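Local coordinates for five-membered-cyclitol-phosphate synthase (Streptomyces citricolor, PDB 6K96), which belongs to the myo-inositol-1-phosphate synthase family and binds nicotinamide-adenine-dinucleotide through a Rossmann-type domain, at residues 45-50 / 300-305. Sequence-based numbering, arbitrary orientation.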
ATOM      1  N   PRO B  45     -19.618  10.254  25.747  1.00 44.91           N
ATOM      2  CA  PRO B  45     -20.547   9.196  26.126  1.00 43.67           C
ATOM      3  C   PRO B  45     -21.881   9.686  26.684  1.00 41.85           C
ATOM      4  O   PRO B  45     -22.767   8.874  26.827  1.00 41.89           O
ATOM      5  CB  PRO B  45     -19.803   8.433  27.240  1.00 44.83           C
ATOM      6  CG  PRO B  45     -18.338   8.826  27.122  1.00 44.92           C
ATOM      7  CD  PRO B  45     -18.369  10.214  26.530  1.00 46.33           C
ATOM      8  N   ARG B  46     -21.968  10.956  27.045  1.00 40.64           N
ATOM      9  CA  ARG B  46     -23.262  11.577  27.408  1.00 41.41           C
ATOM     10  C   ARG B  46     -23.325  13.011  26.890  1.00 41.82           C
ATOM     11  O   ARG B  46     -22.282  13.675  26.847  1.00 42.78           O
ATOM     12  CB  ARG B  46     -23.526  11.427  28.908  1.00 41.76           C
ATOM     13  CG  ARG B  46     -24.485  10.265  29.132  1.00 41.85           C
ATOM     14  CD  ARG B  46     -24.511   9.633  30.503  1.00 42.86           C
ATOM     15  NE  ARG B  46     -24.715   8.195  30.389  1.00 42.81           N
ATOM     16  CZ  ARG B  46     -25.843   7.609  29.985  1.00 42.68           C
ATOM     17  NH1 ARG B  46     -26.900   8.330  29.653  1.00 42.10           N
ATOM     18  NH2 ARG B  46     -25.913   6.284  29.939  1.00 42.51           N
ATOM     19  N   ILE B  47     -24.510  13.407  26.436  1.00 42.39           N
ATOM     20  CA  ILE B  47     -24.858  14.781  25.974  1.00 42.16           C
ATOM     21  C   ILE B  47     -26.211  15.124  26.587  1.00 42.71           C
ATOM     22  O   ILE B  47     -27.188  14.378  26.357  1.00 42.60           O
ATOM     23  CB  ILE B  47     -24.925  14.886  24.442  1.00 41.21           C
ATOM     24  CG1 ILE B  47     -23.695  14.275  23.772  1.00 41.34           C
ATOM     25  CG2 ILE B  47     -25.126  16.344  24.034  1.00 42.02           C
ATOM     26  CD1 ILE B  47     -23.776  14.178  22.249  1.00 40.80           C
ATOM     27  N   GLY B  48     -26.269  16.220  27.341  1.00 43.96           N
ATOM     28  CA  GLY B  48     -27.374  16.452  28.285  1.00 44.01           C
ATOM     29  C   GLY B  48     -27.883  15.135  28.856  1.00 45.04           C
ATOM     30  O   GLY B  48     -29.055  14.849  28.620  1.00 44.34           O
ATOM     31  N   GLY B  49     -26.993  14.347  29.513  1.00 46.56           N
ATOM     32  CA  GLY B  49     -27.283  13.094  30.257  1.00 46.40           C
ATOM     33  C   GLY B  49     -27.805  11.959  29.364  1.00 46.14           C
ATOM     34  O   GLY B  49     -28.122  10.880  29.915  1.00 45.78           O
ATOM     35  N   ILE B  50     -27.866  12.154  28.040  1.00 44.85           N
ATOM     36  CA  ILE B  50     -28.326  11.114  27.072  1.00 44.85           C
ATOM     37  C   ILE B  50     -27.133  10.282  26.641  1.00 44.50           C
ATOM     38  O   ILE B  50     -26.201  10.852  26.046  1.00 42.76           O
ATOM     39  CB  ILE B  50     -28.994  11.670  25.805  1.00 44.04           C
ATOM     40  CG1 ILE B  50     -29.961  12.808  26.113  1.00 43.89           C
ATOM     41  CG2 ILE B  50     -29.659  10.507  25.088  1.00 43.68           C
ATOM     42  CD1 ILE B  50     -30.413  13.504  24.889  1.00 44.17           C
ATOM     43  N   ILE B 300     -24.127  11.028  13.734  1.00 30.73           N
ATOM     44  CA  ILE B 300     -25.579  11.166  13.959  1.00 31.88           C
ATOM     45  C   ILE B 300     -25.779  11.082  15.474  1.00 33.74           C
ATOM     46  O   ILE B 300     -26.348  12.006  16.058  1.00 35.39           O
ATOM     47  CB  ILE B 300     -26.384  10.152  13.135  1.00 31.43           C
ATOM     48  CG1 ILE B 300     -26.173  10.414  11.645  1.00 31.72           C
ATOM     49  CG2 ILE B 300     -27.857  10.236  13.464  1.00 31.67           C
ATOM     50  CD1 ILE B 300     -26.765   9.353  10.728  1.00 32.08           C
ATOM     51  N   ILE B 301     -25.244  10.072  16.142  1.00 35.15           N
ATOM     52  CA  ILE B 301     -25.489   9.915  17.610  1.00 36.29           C
ATOM     53  C   ILE B 301     -25.159  11.201  18.380  1.00 37.09           C
ATOM     54  O   ILE B 301     -25.790  11.426  19.370  1.00 37.93           O
ATOM     55  CB  ILE B 301     -24.710   8.730  18.187  1.00 36.00           C
ATOM     56  CG1 ILE B 301     -25.315   8.311  19.522  1.00 35.71           C
ATOM     57  CG2 ILE B 301     -23.224   9.087  18.276  1.00 36.22           C
ATOM     58  CD1 ILE B 301     -26.767   7.999  19.438  1.00 35.74           C
ATOM     59  N   ASP B 302     -24.156  11.968  17.965  1.00 38.69           N
ATOM     60  CA  ASP B 302     -23.827  13.324  18.478  1.00 40.05           C
ATOM     61  C   ASP B 302     -25.022  14.261  18.164  1.00 39.87           C
ATOM     62  O   ASP B 302     -25.691  14.677  19.101  1.00 39.08           O
ATOM     63  CB  ASP B 302     -22.509  13.781  17.827  1.00 41.63           C
ATOM     64  CG  ASP B 302     -21.282  13.631  18.705  1.00 45.25           C
ATOM     65  OD1 ASP B 302     -21.065  14.537  19.506  1.00 50.91           O
ATOM     66  OD2 ASP B 302     -20.524  12.627  18.577  1.00 48.98           O
ATOM     67  N   LEU B 303     -25.331  14.498  16.880  1.00 39.00           N
ATOM     68  CA  LEU B 303     -26.345  15.490  16.435  1.00 39.67           C
ATOM     69  C   LEU B 303     -27.728  15.178  17.039  1.00 38.82           C
ATOM     70  O   LEU B 303     -28.390  16.125  17.463  1.00 38.60           O
ATOM     71  CB  LEU B 303     -26.414  15.516  14.898  1.00 39.68           C
ATOM     72  CG  LEU B 303     -25.155  15.981  14.180  1.00 39.13           C
ATOM     73  CD1 LEU B 303     -25.412  16.041  12.698  1.00 39.48           C
ATOM     74  CD2 LEU B 303     -24.683  17.330  14.679  1.00 39.73           C
ATOM     75  N   ILE B 304     -28.190  13.929  17.032  1.00 37.91           N
ATOM     76  CA  ILE B 304     -29.574  13.645  17.513  1.00 39.69           C
ATOM     77  C   ILE B 304     -29.655  13.945  19.005  1.00 41.20           C
ATOM     78  O   ILE B 304     -30.740  14.322  19.471  1.00 42.53           O
ATOM     79  CB  ILE B 304     -30.093  12.232  17.228  1.00 39.35           C
ATOM     80  CG1 ILE B 304     -29.166  11.167  17.809  1.00 40.16           C
ATOM     81  CG2 ILE B 304     -30.361  12.054  15.746  1.00 38.48           C
ATOM     82  CD1 ILE B 304     -29.584   9.772  17.451  1.00 40.83           C
ATOM     83  N   ARG B 305     -28.568  13.760  19.747  1.00 42.69           N
ATOM     84  CA  ARG B 305     -28.594  14.037  21.201  1.00 44.13           C
ATOM     85  C   ARG B 305     -28.469  15.554  21.370  1.00 44.33           C
ATOM     86  O   ARG B 305     -29.074  16.087  22.346  1.00 44.97           O
ATOM     87  CB  ARG B 305     -27.492  13.315  21.975  1.00 44.41           C
ATOM     88  CG  ARG B 305     -27.701  11.825  22.207  1.00 45.29           C
ATOM     89  CD  ARG B 305     -26.425  11.030  21.947  1.00 44.71           C
ATOM     90  NE  ARG B 305     -25.416  10.959  22.989  1.00 45.43           N
ATOM     91  CZ  ARG B 305     -24.096  10.805  22.792  1.00 44.84           C
ATOM     92  NH1 ARG B 305     -23.558  10.719  21.593  1.00 44.43           N
ATOM     93  NH2 ARG B 305     -23.288  10.724  23.813  1.00 45.56           N
TER
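A beta hairpin with a two-residue turn, Gly48-Gly49, packs the isoleucines at the ends of that type I' turn, Ile47 and Ile50, against Arg305 of helix 292-313. The two side chains meet Arg305 differently. Ile47 crosses it at about a right angle and sets CD1 over the centre of one guanidinium face, 3.4 Å from Arg305 CZ; with CG1 anti to the carbonyl carbon (chi1 -49°), CG1 also lies close to CZ. Ile50 instead runs past the arginine in the opposite direction, its CG2 3.7 Å from Arg305 CG. The six-stranded parallel sheet of the chain, strand order 3-2-1-4-5-6, is that of a Rossmann fold, and Ile5 of its strand 5-10 touches both Ile50 and Arg305. The arginine chain bends at chi2 (136°) and chi3, and NE donates to Ile50 O over 3.2 Å in a nearly straight bond (169°) close to the guanidinium plane. That oxygen also accepts Ile47 N, 3.1 Å away, in the pairing that closes the hairpin; the two donors reach Ile50 O from opposite faces of its carbonyl plane. Positive phi at Gly48 and Gly49 suits the tight turn, and Arg46 NH1 reaches back to Gly49 O in a bent 2.8 Å bond, from above the carbonyl plane. Arg46 also forms salt bridges to Glu36 and Asp54. Beyond the hairpin, NH2 of Arg305 is taken up by Arg44 O, next to Pro45, whose C lies 3.4 Å from this nitrogen. Asp302 OD1 comes within 3.9 Å of Ile47 CD1 but is paired with Arg44 in a salt bridge.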